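Long-range contacts in glutaconate CoA-transferase subunit A (Acidaminococcus fermentans, PDB 1POI), which catalyses, together with subunit B in a heterooctamer, transfer of coenzyme A from acetyl-CoA to glutaconate or (R)-2-hydroxyglutarate in the hydroxyglutarate pathway of glutamate degradation: residues Met108-Ala112 with Val167-Val172; Leu129-Gly134 with Asp148-Tyr153. One frame throughout, in Å; residues are numbered along the deposited sequence.

Contact 1: residues Met108-Ala112 with Val167-Val172; sequences MWHAA and VPVPQV
A buried, largely apolar contact, with no hydrogen bond across it, sets helix 102-114 against the end of strand 162-168 and the extended loop leading to strand 174-179. Residues 108-112 are one regular helical turn, A112 N bonding to M108 O at 3.1 Å. Residues 167-172 stay extended, with phi from -67° to -128° and psi from 103° to 149°. The backbones approach most closely at M108 and V169, whose CA atoms lie 5.5 Å apart, a spacing that the methyl side chains of A111 and A112 permit. V169 (chi1 t) sets CG2 3.9 Å from A111 CB and CG1 3.6 Å from A112 CB. M108, with rotamer m, t, p, sends its flexible thioether back toward V167, SD 3.5 Å from the valine CG1. The extended run links the small antiparallel sheet to the parallel, Rossmann-like alpha/beta sheet of the CoA-transferase fold, and the helix packs against that link. P170, which has no amide hydrogen to satisfy, presents its puckered ring (C-gamma endo) to the helix: CD is 3.4 Å from M108 O and 3.8 Å from M108 CB. W109 (chi1 m) starts away from 167-172, but its indole reaches back, with V172 CG2 at its edge, 4.2 Å from NE1. The indole also packs on A21, L49 and I200. On another side of the helix, H110 meets H110 of another A subunit, their planes nearly perpendicular.

Contact 2: residues Leu129-Gly134 with Asp148-Tyr153; sequences LTDEWG and DDKFKY
K150 NZ donates to E132 O at 3.0 Å and, weakly, to L129 O at 3.4 Å. This all-t lysine, from the loop 148-151 before strand 152-156, suits the carbonyls at the C-terminal end of helix 128-131, where the helix dipole welcomes positive charge, and E98 adds a salt bridge. Nearby, T130 OG1 and Y153 OH lie 2.9 Å apart as a hydroxyl pair; T130 OG1 also bonds to S127 O. E132 (-140/128) leaves helical geometry, turning the chain so that W133 (chi1 m) lies against K150, their CA atoms 6.9 Å apart. K150 CB sits over the indole face, 3.7 Å from the six-membered ring centroid, a CH-pi contact; W133 CH2 is 3.3 Å from K150 N. F151 (chi1 p) takes T130 CG2 over its face, 4.3 Å from the centroid, and its CE1 lies 3.6 Å from W133 NE1. Helix 137-141 flanks the cluster through R140, which touches W133 and K150, while F151 and Y153 rest on V165 of the adjoining strand 162-168.

How the contacts relate
The contact centres lie about 15 Å apart, on the same side of the chain's centre. Along the chain the order is 108-112, 129-134, 148-153, 167-172, so both halves of contact 2 fall between those of contact 1. The successive strands 152-156 and 162-168 are antiparallel neighbours in the three-stranded sheet, and each contact reaches one. They touch where P168 packs on the backbone of 148-153: P168 CD is 3.3 Å from K150 O. Contact 2 thus joins a short helix and its following loop to this outlying sheet; contact 1 packs helix 102-114 against the chain leaving it for the parallel one. Both meet F158 of another A subunit, placing this region at an A–A interface of the octamer.

Contact 1: residues Met108-Ala112 with Val167-Val172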
loop_
_atom_site.group_PDB
_atom_site.type_symbol
_atom_site.label_atom_id
_atom_site.label_comp_id
_atom_site.label_asym_id
_atom_site.label_seq_id
_atom_site.Cartn_x
_atom_site.Cartn_y
_atom_site.Cartn_z
ATOM N N MET A 108 28.257 18.910 -9.393
ATOM C CA MET A 108 28.406 19.139 -10.827
ATOM C C MET A 108 27.242 18.591 -11.628
ATOM O O MET A 108 26.668 19.281 -12.463
ATOM C CB MET A 108 29.724 18.549 -11.329
ATOM C CG MET A 108 30.944 19.293 -10.782
ATOM S SD MET A 108 32.523 18.574 -11.224
ATOM C CE MET A 108 32.285 18.201 -12.893
ATOM N N TRP A 109 26.875 17.355 -11.356
ATOM C CA TRP A 109 25.764 16.742 -12.048
ATOM C C TRP A 109 24.494 17.478 -11.644
ATOM O O TRP A 109 23.632 17.749 -12.477
ATOM C CB TRP A 109 25.643 15.267 -11.658
ATOM C CG TRP A 109 26.427 14.296 -12.489
ATOM C CD1 TRP A 109 26.631 14.355 -13.831
ATOM C CD2 TRP A 109 26.978 13.036 -12.055
ATOM N NE1 TRP A 109 27.252 13.207 -14.267
ATOM C CE2 TRP A 109 27.477 12.381 -13.196
ATOM C CE3 TRP A 109 27.087 12.398 -10.813
ATOM C CZ2 TRP A 109 28.077 11.114 -13.137
ATOM C CZ3 TRP A 109 27.686 11.135 -10.759
ATOM C CH2 TRP A 109 28.169 10.512 -11.911
ATOM N N HIS A 110 24.366 17.824 -10.367
ATOM C CA HIS A 110 23.157 18.506 -9.935
ATOM C C HIS A 110 23.000 19.876 -10.608
ATOM O O HIS A 110 21.942 20.167 -11.191
ATOM C CB HIS A 110 23.064 18.583 -8.404
ATOM C CG HIS A 110 21.713 18.995 -7.907
ATOM N ND1 HIS A 110 21.538 19.976 -6.957
ATOM C CD2 HIS A 110 20.470 18.606 -8.278
ATOM C CE1 HIS A 110 20.249 20.176 -6.762
ATOM N NE2 HIS A 110 19.576 19.356 -7.552
ATOM N N ALA A 111 24.046 20.694 -10.554
ATOM C CA ALA A 111 24.055 21.999 -11.200
ATOM C C ALA A 111 23.716 21.859 -12.683
ATOM O O ALA A 111 23.095 22.746 -13.266
ATOM C CB ALA A 111 25.380 22.630 -11.060
ATOM N N ALA A 112 24.108 20.751 -13.302
ATOM C CA ALA A 112 23.791 20.534 -14.715
ATOM C C ALA A 112 22.291 20.326 -14.889
ATOM O O ALA A 112 21.659 20.935 -15.747
ATOM C CB ALA A 112 24.568 19.341 -15.274
ATOM N N VAL A 167 33.633 25.723 -10.691
ATOM C CA VAL A 167 33.806 24.459 -11.388
ATOM C C VAL A 167 32.911 24.384 -12.623
ATOM O O VAL A 167 31.742 24.738 -12.575
ATOM C CB VAL A 167 33.500 23.284 -10.399
ATOM C CG1 VAL A 167 33.216 22.022 -11.123
ATOM C CG2 VAL A 167 34.667 23.055 -9.490
ATOM N N PRO A 168 33.450 23.895 -13.747
ATOM C CA PRO A 168 32.647 23.798 -14.968
ATOM C C PRO A 168 31.529 22.783 -14.835
ATOM O O PRO A 168 31.767 21.670 -14.373
ATOM C CB PRO A 168 33.662 23.301 -16.006
ATOM C CG PRO A 168 34.986 23.712 -15.439
ATOM C CD PRO A 168 34.815 23.400 -13.989
ATOM N N VAL A 169 30.332 23.156 -15.266
ATOM C CA VAL A 169 29.173 22.259 -15.248
ATOM C C VAL A 169 29.349 21.326 -16.458
ATOM O O VAL A 169 29.536 21.783 -17.583
ATOM C CB VAL A 169 27.872 23.074 -15.355
ATOM C CG1 VAL A 169 26.721 22.200 -15.702
ATOM C CG2 VAL A 169 27.596 23.744 -14.050
ATOM N N PRO A 170 29.320 20.012 -16.241
ATOM C CA PRO A 170 29.494 19.043 -17.321
ATOM C C PRO A 170 28.318 18.916 -18.293
ATOM O O PRO A 170 27.174 19.113 -17.912
ATOM C CB PRO A 170 29.732 17.747 -16.555
ATOM C CG PRO A 170 28.794 17.887 -15.406
ATOM C CD PRO A 170 29.008 19.331 -14.971
ATOM N N GLN A 171 28.613 18.586 -19.552
ATOM C CA GLN A 171 27.604 18.410 -20.596
ATOM C C GLN A 171 27.545 16.931 -20.941
ATOM O O GLN A 171 28.389 16.398 -21.651
ATOM C CB GLN A 171 27.973 19.230 -21.822
ATOM C CG GLN A 171 28.079 20.706 -21.508
ATOM C CD GLN A 171 28.205 21.553 -22.750
ATOM O OE1 GLN A 171 27.248 21.694 -23.525
ATOM N NE2 GLN A 171 29.389 22.124 -22.954
ATOM N N VAL A 172 26.520 16.277 -20.439
ATOM C CA VAL A 172 26.371 14.858 -20.599
ATOM C C VAL A 172 25.576 14.468 -21.841
ATOM O O VAL A 172 24.397 14.803 -21.968
ATOM C CB VAL A 172 25.738 14.274 -19.300
ATOM C CG1 VAL A 172 25.674 12.755 -19.363
ATOM C CG2 VAL A 172 26.542 14.747 -18.070
#

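Contact 2: residues Leu129-Gly134 with Asp148-Tyr153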
loop_
_atom_site.group_PDB
_atom_site.type_symbol
_atom_site.label_atom_id
_atom_site.label_comp_id
_atom_site.label_asym_id
_atom_site.label_seq_id
_atom_site.Cartn_x
_atom_site.Cartn_y
_atom_site.Cartn_z
ATOM N N LEU A 129 43.583 18.785 -3.891
ATOM C CA LEU A 129 42.558 18.717 -4.935
ATOM C C LEU A 129 42.502 20.008 -5.768
ATOM O O LEU A 129 41.782 20.074 -6.758
ATOM C CB LEU A 129 41.196 18.389 -4.327
ATOM C CG LEU A 129 41.098 16.934 -3.890
ATOM C CD1 LEU A 129 40.217 16.793 -2.673
ATOM C CD2 LEU A 129 40.560 16.114 -5.046
ATOM N N THR A 130 43.183 21.056 -5.295
ATOM C CA THR A 130 43.274 22.310 -6.028
ATOM C C THR A 130 44.745 22.538 -6.376
ATOM O O THR A 130 45.079 23.189 -7.375
ATOM C CB THR A 130 42.750 23.537 -5.249
ATOM O OG1 THR A 130 43.438 23.683 -3.991
ATOM C CG2 THR A 130 41.245 23.470 -5.085
ATOM N N ASP A 131 45.629 22.004 -5.548
ATOM C CA ASP A 131 47.047 22.146 -5.798
ATOM C C ASP A 131 47.569 21.212 -6.883
ATOM O O ASP A 131 48.729 21.333 -7.253
ATOM C CB ASP A 131 47.850 21.906 -4.517
ATOM C CG ASP A 131 47.616 22.969 -3.470
ATOM O OD1 ASP A 131 46.488 23.515 -3.400
ATOM O OD2 ASP A 131 48.570 23.253 -2.710
ATOM N N GLU A 132 46.758 20.268 -7.358
ATOM C CA GLU A 132 47.200 19.320 -8.386
ATOM C C GLU A 132 46.137 19.033 -9.446
ATOM O O GLU A 132 45.010 18.661 -9.110
ATOM C CB GLU A 132 47.580 17.962 -7.765
ATOM C CG GLU A 132 48.746 17.938 -6.786
ATOM C CD GLU A 132 50.110 18.243 -7.414
ATOM O OE1 GLU A 132 50.502 17.602 -8.419
ATOM O OE2 GLU A 132 50.817 19.117 -6.869
ATOM N N TRP A 133 46.496 19.177 -10.725
ATOM C CA TRP A 133 45.571 18.855 -11.817
ATOM C C TRP A 133 45.954 17.481 -12.341
ATOM O O TRP A 133 47.131 17.185 -12.556
ATOM C CB TRP A 133 45.671 19.843 -12.969
ATOM C CG TRP A 133 45.123 21.188 -12.690
ATOM C CD1 TRP A 133 45.159 21.863 -11.507
ATOM C CD2 TRP A 133 44.513 22.070 -13.641
ATOM N NE1 TRP A 133 44.615 23.118 -11.666
ATOM C CE2 TRP A 133 44.214 23.268 -12.969
ATOM C CE3 TRP A 133 44.197 21.959 -15.003
ATOM C CZ2 TRP A 133 43.617 24.354 -13.611
ATOM C CZ3 TRP A 133 43.607 23.038 -15.641
ATOM C CH2 TRP A 133 43.323 24.215 -14.945
ATOM N N GLY A 134 44.958 16.641 -12.536
ATOM C CA GLY A 134 45.212 15.304 -13.041
ATOM C C GLY A 134 45.481 15.434 -14.520
ATOM O O GLY A 134 46.449 14.896 -15.038
ATOM N N ASP A 148 38.837 23.038 -20.407
ATOM C CA ASP A 148 40.216 23.484 -20.536
ATOM C C ASP A 148 40.749 23.765 -19.167
ATOM O O ASP A 148 41.945 23.763 -18.971
ATOM C CB ASP A 148 40.340 24.738 -21.400
ATOM C CG ASP A 148 40.155 24.459 -22.889
ATOM O OD1 ASP A 148 39.971 23.291 -23.315
ATOM O OD2 ASP A 148 40.190 25.441 -23.645
ATOM N N ASP A 149 39.852 24.042 -18.226
ATOM C CA ASP A 149 40.239 24.313 -16.836
ATOM C C ASP A 149 39.541 23.398 -15.841
ATOM O O ASP A 149 38.327 23.180 -15.935
ATOM C CB ASP A 149 39.930 25.752 -16.454
ATOM C CG ASP A 149 40.830 26.728 -17.143
ATOM O OD1 ASP A 149 41.977 26.934 -16.681
ATOM O OD2 ASP A 149 40.390 27.290 -18.159
ATOM N N LYS A 150 40.327 22.815 -14.940
ATOM C CA LYS A 150 39.781 21.958 -13.906
ATOM C C LYS A 150 38.879 22.851 -13.019
ATOM O O LYS A 150 37.712 22.533 -12.777
ATOM C CB LYS A 150 40.919 21.351 -13.079
ATOM C CG LYS A 150 40.442 20.479 -11.935
ATOM C CD LYS A 150 41.589 19.925 -11.128
ATOM C CE LYS A 150 41.039 18.998 -10.061
ATOM N NZ LYS A 150 42.058 18.102 -9.509
ATOM N N PHE A 151 39.407 23.995 -12.592
ATOM C CA PHE A 151 38.647 24.930 -11.768
ATOM C C PHE A 151 39.241 26.331 -11.934
ATOM O O PHE A 151 40.257 26.509 -12.619
ATOM C CB PHE A 151 38.709 24.504 -10.284
ATOM C CG PHE A 151 40.018 24.807 -9.610
ATOM C CD1 PHE A 151 41.100 23.956 -9.754
ATOM C CD2 PHE A 151 40.180 25.972 -8.885
ATOM C CE1 PHE A 151 42.342 24.268 -9.186
ATOM C CE2 PHE A 151 41.414 26.299 -8.313
ATOM C CZ PHE A 151 42.495 25.453 -8.464
ATOM N N LYS A 152 38.635 27.312 -11.276
ATOM C CA LYS A 152 39.117 28.693 -11.320
ATOM C C LYS A 152 38.742 29.363 -10.004
ATOM O O LYS A 152 37.602 29.253 -9.561
ATOM C CB LYS A 152 38.452 29.428 -12.483
ATOM C CG LYS A 152 39.399 29.881 -13.568
ATOM C CD LYS A 152 38.690 29.974 -14.912
ATOM C CE LYS A 152 39.470 30.828 -15.908
ATOM N NZ LYS A 152 40.885 30.370 -16.106
ATOM N N TYR A 153 39.717 29.944 -9.321
ATOM C CA TYR A 153 39.440 30.638 -8.062
ATOM C C TYR A 153 38.831 31.983 -8.405
ATOM O O TYR A 153 39.395 32.743 -9.191
ATOM C CB TYR A 153 40.722 30.887 -7.264
ATOM C CG TYR A 153 41.223 29.703 -6.488
ATOM C CD1 TYR A 153 40.373 28.987 -5.650
ATOM C CD2 TYR A 153 42.554 29.314 -6.570
ATOM C CE1 TYR A 153 40.842 27.913 -4.910
ATOM C CE2 TYR A 153 43.032 28.242 -5.836
ATOM C CZ TYR A 153 42.169 27.544 -5.005
ATOM O OH TYR A 153 42.637 26.482 -4.269
#